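Local coordinates for protein botulinum neurotoxin type C1 (Clostridium botulinum, PDB 3R4S) that binds gangliosides, probably through two sialic acid pockets in its receptor-binding fragment, a step on which entry of the neurotoxin into cells depends, at residues A[60-65]-A[185-190]; A[252-257]-A[422-427]. All coordinates share one frame; numbering follows the deposited sequence.

Contact 1 (A[60-65]-A[185-190])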
loop_
_atom_site.group_PDB
_atom_site.type_symbol
_atom_site.label_atom_id
_atom_site.label_comp_id
_atom_site.label_asym_id
_atom_site.label_seq_id
_atom_site.Cartn_x
_atom_site.Cartn_y
_atom_site.Cartn_z
ATOM N N LYS A 60 -23.585 2.457 -1.859
ATOM C CA LYS A 60 -23.795 3.511 -0.889
ATOM C C LYS A 60 -23.894 2.807 0.468
ATOM O O LYS A 60 -24.722 1.918 0.641
ATOM C CB LYS A 60 -25.113 4.224 -1.239
ATOM C CG LYS A 60 -25.395 5.525 -0.526
ATOM C CD LYS A 60 -26.700 6.152 -1.061
ATOM C CE LYS A 60 -27.019 7.460 -0.361
ATOM N NZ LYS A 60 -28.334 8.040 -0.787
ATOM N N VAL A 61 -23.032 3.168 1.416
ATOM C CA VAL A 61 -23.150 2.649 2.771
ATOM C C VAL A 61 -23.510 3.804 3.690
ATOM O O VAL A 61 -22.783 4.789 3.756
ATOM C CB VAL A 61 -21.851 1.993 3.264
ATOM C CG1 VAL A 61 -21.981 1.583 4.729
ATOM C CG2 VAL A 61 -21.480 0.788 2.393
ATOM N N ILE A 62 -24.636 3.687 4.388
ATOM C CA ILE A 62 -25.109 4.762 5.242
ATOM C C ILE A 62 -25.050 4.362 6.714
ATOM O O ILE A 62 -25.674 3.381 7.116
ATOM C CB ILE A 62 -26.553 5.133 4.900
ATOM C CG1 ILE A 62 -26.694 5.410 3.404
ATOM C CG2 ILE A 62 -27.005 6.319 5.721
ATOM C CD1 ILE A 62 -28.117 5.655 2.979
ATOM N N VAL A 63 -24.292 5.117 7.509
ATOM C CA VAL A 63 -24.215 4.878 8.951
ATOM C C VAL A 63 -25.028 5.951 9.662
ATOM O O VAL A 63 -24.802 7.152 9.455
ATOM C CB VAL A 63 -22.769 4.940 9.469
ATOM C CG1 VAL A 63 -22.729 4.698 10.972
ATOM C CG2 VAL A 63 -21.884 3.930 8.737
ATOM N N THR A 64 -25.983 5.526 10.484
ATOM C CA THR A 64 -26.791 6.461 11.264
ATOM C C THR A 64 -26.508 6.261 12.740
ATOM O O THR A 64 -26.918 5.265 13.342
ATOM C CB THR A 64 -28.288 6.304 10.981
ATOM O OG1 THR A 64 -28.515 6.461 9.577
ATOM C CG2 THR A 64 -29.101 7.354 11.749
ATOM N N GLN A 65 -25.788 7.210 13.317
ATOM C CA GLN A 65 -25.367 7.108 14.705
ATOM C C GLN A 65 -26.464 7.556 15.647
ATOM O O GLN A 65 -27.364 8.313 15.271
ATOM C CB GLN A 65 -24.137 7.977 14.953
ATOM C CG GLN A 65 -22.904 7.530 14.183
ATOM C CD GLN A 65 -21.782 8.534 14.299
ATOM O OE1 GLN A 65 -20.931 8.417 15.178
ATOM N NE2 GLN A 65 -21.791 9.552 13.428
ATOM N N THR A 185 -25.348 11.282 10.654
ATOM C CA THR A 185 -25.279 10.390 9.500
ATOM C C THR A 185 -23.956 10.482 8.745
ATOM O O THR A 185 -23.470 11.578 8.464
ATOM C CB THR A 185 -26.422 10.687 8.530
ATOM O OG1 THR A 185 -27.665 10.529 9.221
ATOM C CG2 THR A 185 -26.387 9.745 7.344
ATOM N N ILE A 186 -23.380 9.326 8.423
ATOM C CA ILE A 186 -22.189 9.265 7.593
ATOM C C ILE A 186 -22.483 8.440 6.357
ATOM O O ILE A 186 -22.998 7.325 6.459
ATOM C CB ILE A 186 -21.015 8.605 8.336
ATOM C CG1 ILE A 186 -20.749 9.318 9.655
ATOM C CG2 ILE A 186 -19.773 8.570 7.451
ATOM C CD1 ILE A 186 -19.719 8.628 10.508
ATOM N N THR A 187 -22.136 8.980 5.189
ATOM C CA THR A 187 -22.453 8.328 3.922
ATOM C C THR A 187 -21.204 8.045 3.092
ATOM O O THR A 187 -20.542 8.968 2.607
ATOM C CB THR A 187 -23.419 9.181 3.082
ATOM O OG1 THR A 187 -24.577 9.494 3.863
ATOM C CG2 THR A 187 -23.853 8.424 1.836
ATOM N N PHE A 188 -20.882 6.763 2.959
ATOM C CA PHE A 188 -19.827 6.313 2.074
ATOM C C PHE A 188 -20.415 6.128 0.678
ATOM O O PHE A 188 -21.253 5.263 0.453
ATOM C CB PHE A 188 -19.234 4.990 2.560
ATOM C CG PHE A 188 -18.667 5.047 3.956
ATOM C CD1 PHE A 188 -17.289 5.087 4.162
ATOM C CD2 PHE A 188 -19.511 5.046 5.063
ATOM C CE1 PHE A 188 -16.756 5.127 5.453
ATOM C CE2 PHE A 188 -18.990 5.097 6.360
ATOM C CZ PHE A 188 -17.612 5.140 6.552
ATOM N N GLU A 189 -19.964 6.946 -0.261
ATOM C CA GLU A 189 -20.407 6.844 -1.643
ATOM C C GLU A 189 -19.511 7.740 -2.468
ATOM O O GLU A 189 -19.188 8.854 -2.042
ATOM C CB GLU A 189 -21.867 7.300 -1.781
ATOM C CG GLU A 189 -22.430 7.156 -3.186
ATOM C CD GLU A 189 -23.887 7.607 -3.317
ATOM O OE1 GLU A 189 -24.315 8.523 -2.578
ATOM O OE2 GLU A 189 -24.600 7.039 -4.173
ATOM N N ILE A 190 -19.097 7.261 -3.639
ATOM C CA ILE A 190 -18.231 8.064 -4.500
ATOM C C ILE A 190 -19.068 8.977 -5.385
ATOM O O ILE A 190 -19.627 8.534 -6.387
ATOM C CB ILE A 190 -17.312 7.175 -5.366
ATOM C CG1 ILE A 190 -16.585 6.159 -4.479
ATOM C CG2 ILE A 190 -16.337 8.054 -6.139
ATOM C CD1 ILE A 190 -15.866 5.010 -5.252
HETATM O O HOH W 1 -29.504 8.575 8.516
#
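Phe188 and Val63 meet on the buried face of an antiparallel strand pair, where the ring of Phe188 slots in beside Val61 and presents its edge to Val63. CE2 of Phe188 lies 3.9 Å from CG2 of Val63; a chi1 of 180° puts CG1 of Val63 anti to the backbone N and leaves CG2 beside that N, facing the ring. The carbonyl O of Val61 also sits at this ring edge, in the ring plane, 3.5 Å from Phe188 CD2. Ile186 continues the same ridge: its CD1 tip reaches the amide of Gln65, whose extended chain, just past the end of strand 60-64, crosses the tip of Ile186, and the NE2 of Gln65 comes within 3.7 Å of that methyl.

The face with Ile62, Thr64, Thr185 and Thr187 is partly exposed and more polar. Methyl CG2 of Ile62 rests alongside CG2 of Thr185 at 3.8 Å, both pointing the same way. The hydroxyls of Thr64 and Thr185 are too far apart to bond directly, and one water joins them, 2.6 Å from Thr64 OG1. The straight chain of Lys60 passes over the methyl of Thr187 and lies against the carboxylate of Glu189; NZ stays 4.4 Å from Glu189 OE1, beyond a salt bridge, while that oxygen accepts a hydrogen bond from Asn191.

Between the two faces, two reciprocal pairs of N-H to O bonds join Val61 to Phe188 and Val63 to Ile186. With Leu14 and Leu16 of strand 12-18 and Phe213 of strand 207-216 packed against the buried face, the arrangement is that of a two-sheet, concanavalin-like jelly-roll sandwich.

Contact 2 (A[252-257]-A[422-427]); sequences YYMVNI and THWGFV
Strands 252-256 and 424-427 run antiparallel with their axes at 156°, and reciprocal backbone bonds at the Tyr253-Val427 and Val255-Gly425 pairs are followed by a nearly straight one from Ile257 N to His423 O. On the face that bears Met254, Asn256, Trp424 and Phe426, the Trp424 indole is clamped from both sides. Met254, its CG anti to the backbone N (chi1 -175°) and its chain extended, carries CE over the rim of one indole face, 3.6 Å from Trp424 CE3. Against the opposite face lies Asn256, whose amide stands almost upright on the indole, the planes 87° apart, with ND2 3.4 Å from Trp424 CZ2. That ND2 donates to Ser421 O and OD1 accepts from Asp258 N, which fixes the amide's rotation. Met254 also flanks Phe426 side by side: CG lies 3.7 Å from Phe426 CE1, and the sulfur makes oblique Met-aromatic contacts with both rings.

Next along, Phe426 turns its edge toward the face of Tyr252 in an offset edge-to-face pair, centroids 5.9 Å apart, while Phe426 CB lies over that same ring, 3.8 Å from Tyr252 CG. On the reverse side of the sheet Val255 CG2 sits close to Gly425 O (3.5 Å), beside a position without a side chain, and CB of Tyr253 meets CB of Val427 at 4.1 Å.

Ile371 of strand 367-374 packs on Met254 and Trp424, Ile387 of strand 381-392 reaches Asn256, and Ile288 of strand 288-292 touches Met254 and Phe426, so the pair is built into the interior of the trefoil-like half.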
loop_
_atom_site.group_PDB
_atom_site.type_symbol
_atom_site.label_atom_id
_atom_site.label_comp_id
_atom_site.label_asym_id
_atom_site.label_seq_id
_atom_site.Cartn_x
_atom_site.Cartn_y
_atom_site.Cartn_z
ATOM N N TYR A 252 3.963 -11.735 -10.613
ATOM C CA TYR A 252 4.202 -10.334 -10.261
ATOM C C TYR A 252 5.186 -9.673 -11.207
ATOM O O TYR A 252 6.052 -10.340 -11.789
ATOM C CB TYR A 252 4.752 -10.203 -8.837
ATOM C CG TYR A 252 3.774 -10.573 -7.738
ATOM C CD1 TYR A 252 2.755 -9.696 -7.349
ATOM C CD2 TYR A 252 3.877 -11.789 -7.083
ATOM C CE1 TYR A 252 1.854 -10.036 -6.325
ATOM C CE2 TYR A 252 2.984 -12.140 -6.069
ATOM C CZ TYR A 252 1.983 -11.259 -5.690
ATOM O OH TYR A 252 1.108 -11.628 -4.685
ATOM N N TYR A 253 5.048 -8.361 -11.359
ATOM C CA TYR A 253 6.143 -7.550 -11.853
ATOM C C TYR A 253 7.018 -7.150 -10.661
ATOM O O TYR A 253 6.565 -6.475 -9.723
ATOM C CB TYR A 253 5.635 -6.304 -12.556
ATOM C CG TYR A 253 4.926 -6.563 -13.863
ATOM C CD1 TYR A 253 5.609 -7.109 -14.942
ATOM C CD2 TYR A 253 3.589 -6.211 -14.037
ATOM C CE1 TYR A 253 4.982 -7.328 -16.152
ATOM C CE2 TYR A 253 2.947 -6.421 -15.247
ATOM C CZ TYR A 253 3.655 -6.977 -16.303
ATOM O OH TYR A 253 3.036 -7.192 -17.508
ATOM N N MET A 254 8.270 -7.582 -10.702
ATOM C CA MET A 254 9.209 -7.320 -9.629
ATOM C C MET A 254 9.933 -6.028 -9.947
ATOM O O MET A 254 10.476 -5.874 -11.043
ATOM C CB MET A 254 10.192 -8.484 -9.524
ATOM C CG MET A 254 11.168 -8.404 -8.361
ATOM S SD MET A 254 12.098 -9.942 -8.187
ATOM C CE MET A 254 13.330 -9.449 -6.965
ATOM N N VAL A 255 9.939 -5.096 -9.000
ATOM C CA VAL A 255 10.566 -3.797 -9.226
ATOM C C VAL A 255 11.504 -3.424 -8.090
ATOM O O VAL A 255 11.322 -3.832 -6.936
ATOM C CB VAL A 255 9.521 -2.677 -9.379
ATOM C CG1 VAL A 255 8.694 -2.883 -10.640
ATOM C CG2 VAL A 255 8.616 -2.620 -8.150
ATOM N N ASN A 256 12.525 -2.652 -8.423
ATOM C CA ASN A 256 13.400 -2.103 -7.414
ATOM C C ASN A 256 12.912 -0.706 -7.095
ATOM O O ASN A 256 12.664 0.085 -8.008
ATOM C CB ASN A 256 14.838 -2.056 -7.920
ATOM C CG ASN A 256 15.816 -1.730 -6.830
ATOM O OD1 ASN A 256 16.062 -0.565 -6.534
ATOM N ND2 ASN A 256 16.372 -2.760 -6.207
ATOM N N ILE A 257 12.754 -0.411 -5.805
ATOM C CA ILE A 257 12.218 0.879 -5.367
ATOM C C ILE A 257 13.039 2.065 -5.903
ATOM O O ILE A 257 12.494 3.135 -6.186
ATOM C CB ILE A 257 12.085 0.945 -3.824
ATOM C CG1 ILE A 257 11.095 -0.115 -3.330
ATOM C CG2 ILE A 257 11.639 2.345 -3.366
ATOM C CD1 ILE A 257 9.769 -0.130 -4.083
ATOM N N THR A 422 18.018 -1.914 -1.929
ATOM C CA THR A 422 17.762 -3.302 -1.548
ATOM C C THR A 422 16.276 -3.555 -1.335
ATOM O O THR A 422 15.879 -4.624 -0.852
ATOM C CB THR A 422 18.501 -3.715 -0.254
ATOM O OG1 THR A 422 17.985 -2.977 0.870
ATOM C CG2 THR A 422 19.998 -3.476 -0.383
ATOM N N HIS A 423 15.463 -2.560 -1.678
ATOM C CA HIS A 423 14.023 -2.651 -1.487
ATOM C C HIS A 423 13.344 -3.089 -2.774
ATOM O O HIS A 423 13.483 -2.439 -3.813
ATOM C CB HIS A 423 13.439 -1.308 -1.015
ATOM C CG HIS A 423 13.941 -0.866 0.323
ATOM N ND1 HIS A 423 13.380 0.196 1.024
ATOM C CD2 HIS A 423 14.940 -1.327 1.112
ATOM C CE1 HIS A 423 14.012 0.360 2.160
ATOM N NE2 HIS A 423 14.974 -0.557 2.245
ATOM N N TRP A 424 12.595 -4.183 -2.686
ATOM C CA TRP A 424 11.949 -4.790 -3.842
ATOM C C TRP A 424 10.442 -4.821 -3.676
ATOM O O TRP A 424 9.939 -5.298 -2.659
ATOM C CB TRP A 424 12.461 -6.232 -4.018
ATOM C CG TRP A 424 13.927 -6.272 -4.284
ATOM C CD1 TRP A 424 14.931 -6.447 -3.362
ATOM C CD2 TRP A 424 14.570 -6.107 -5.552
ATOM N NE1 TRP A 424 16.164 -6.419 -3.989
ATOM C CE2 TRP A 424 15.968 -6.207 -5.331
ATOM C CE3 TRP A 424 14.103 -5.892 -6.854
ATOM C CZ2 TRP A 424 16.892 -6.090 -6.363
ATOM C CZ3 TRP A 424 15.025 -5.776 -7.878
ATOM C CH2 TRP A 424 16.403 -5.882 -7.629
ATOM N N GLY A 425 9.726 -4.336 -4.684
ATOM C CA GLY A 425 8.276 -4.384 -4.683
ATOM C C GLY A 425 7.754 -5.401 -5.675
ATOM O O GLY A 425 8.451 -5.805 -6.605
ATOM N N PHE A 426 6.509 -5.812 -5.487
ATOM C CA PHE A 426 5.893 -6.804 -6.350
ATOM C C PHE A 426 4.533 -6.323 -6.792
ATOM O O PHE A 426 3.602 -6.285 -5.984
ATOM C CB PHE A 426 5.754 -8.134 -5.603
ATOM C CG PHE A 426 7.068 -8.767 -5.277
ATOM C CD1 PHE A 426 7.733 -9.531 -6.228
ATOM C CD2 PHE A 426 7.658 -8.575 -4.043
ATOM C CE1 PHE A 426 8.967 -10.104 -5.952
ATOM C CE2 PHE A 426 8.897 -9.149 -3.752
ATOM C CZ PHE A 426 9.550 -9.915 -4.702
ATOM N N VAL A 427 4.422 -5.949 -8.067
ATOM C CA VAL A 427 3.164 -5.451 -8.616
ATOM C C VAL A 427 2.353 -6.576 -9.245
ATOM O O VAL A 427 2.798 -7.207 -10.198
ATOM C CB VAL A 427 3.386 -4.373 -9.677
ATOM C CG1 VAL A 427 2.050 -3.823 -10.135
ATOM C CG2 VAL A 427 4.265 -3.259 -9.136
#

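Both segments of contact 1 precede those of contact 2 in the chain; the centres of the two contacts are 37 Å apart on opposite sides of the molecule's centre, their nearest atoms about 21 Å apart. They share no sheet. The pair 60-65 with 185-190 belongs to the N-terminal receptor-binding half, a concanavalin-like sandwich; 252-257 with 422-427 joins the beginning of the C-terminal, trefoil-like half to its last strand. Each pair brings together strands more than a hundred residues apart. The side chain of Tyr253 is about 13 Å from the bound N-acetyl-beta-neuraminic acid and that of Tyr252 about 14 Å from N-acetyl-alpha-neuraminic acid, so contact 2 belongs to the framework of the ganglioside-binding half without lining either pocket.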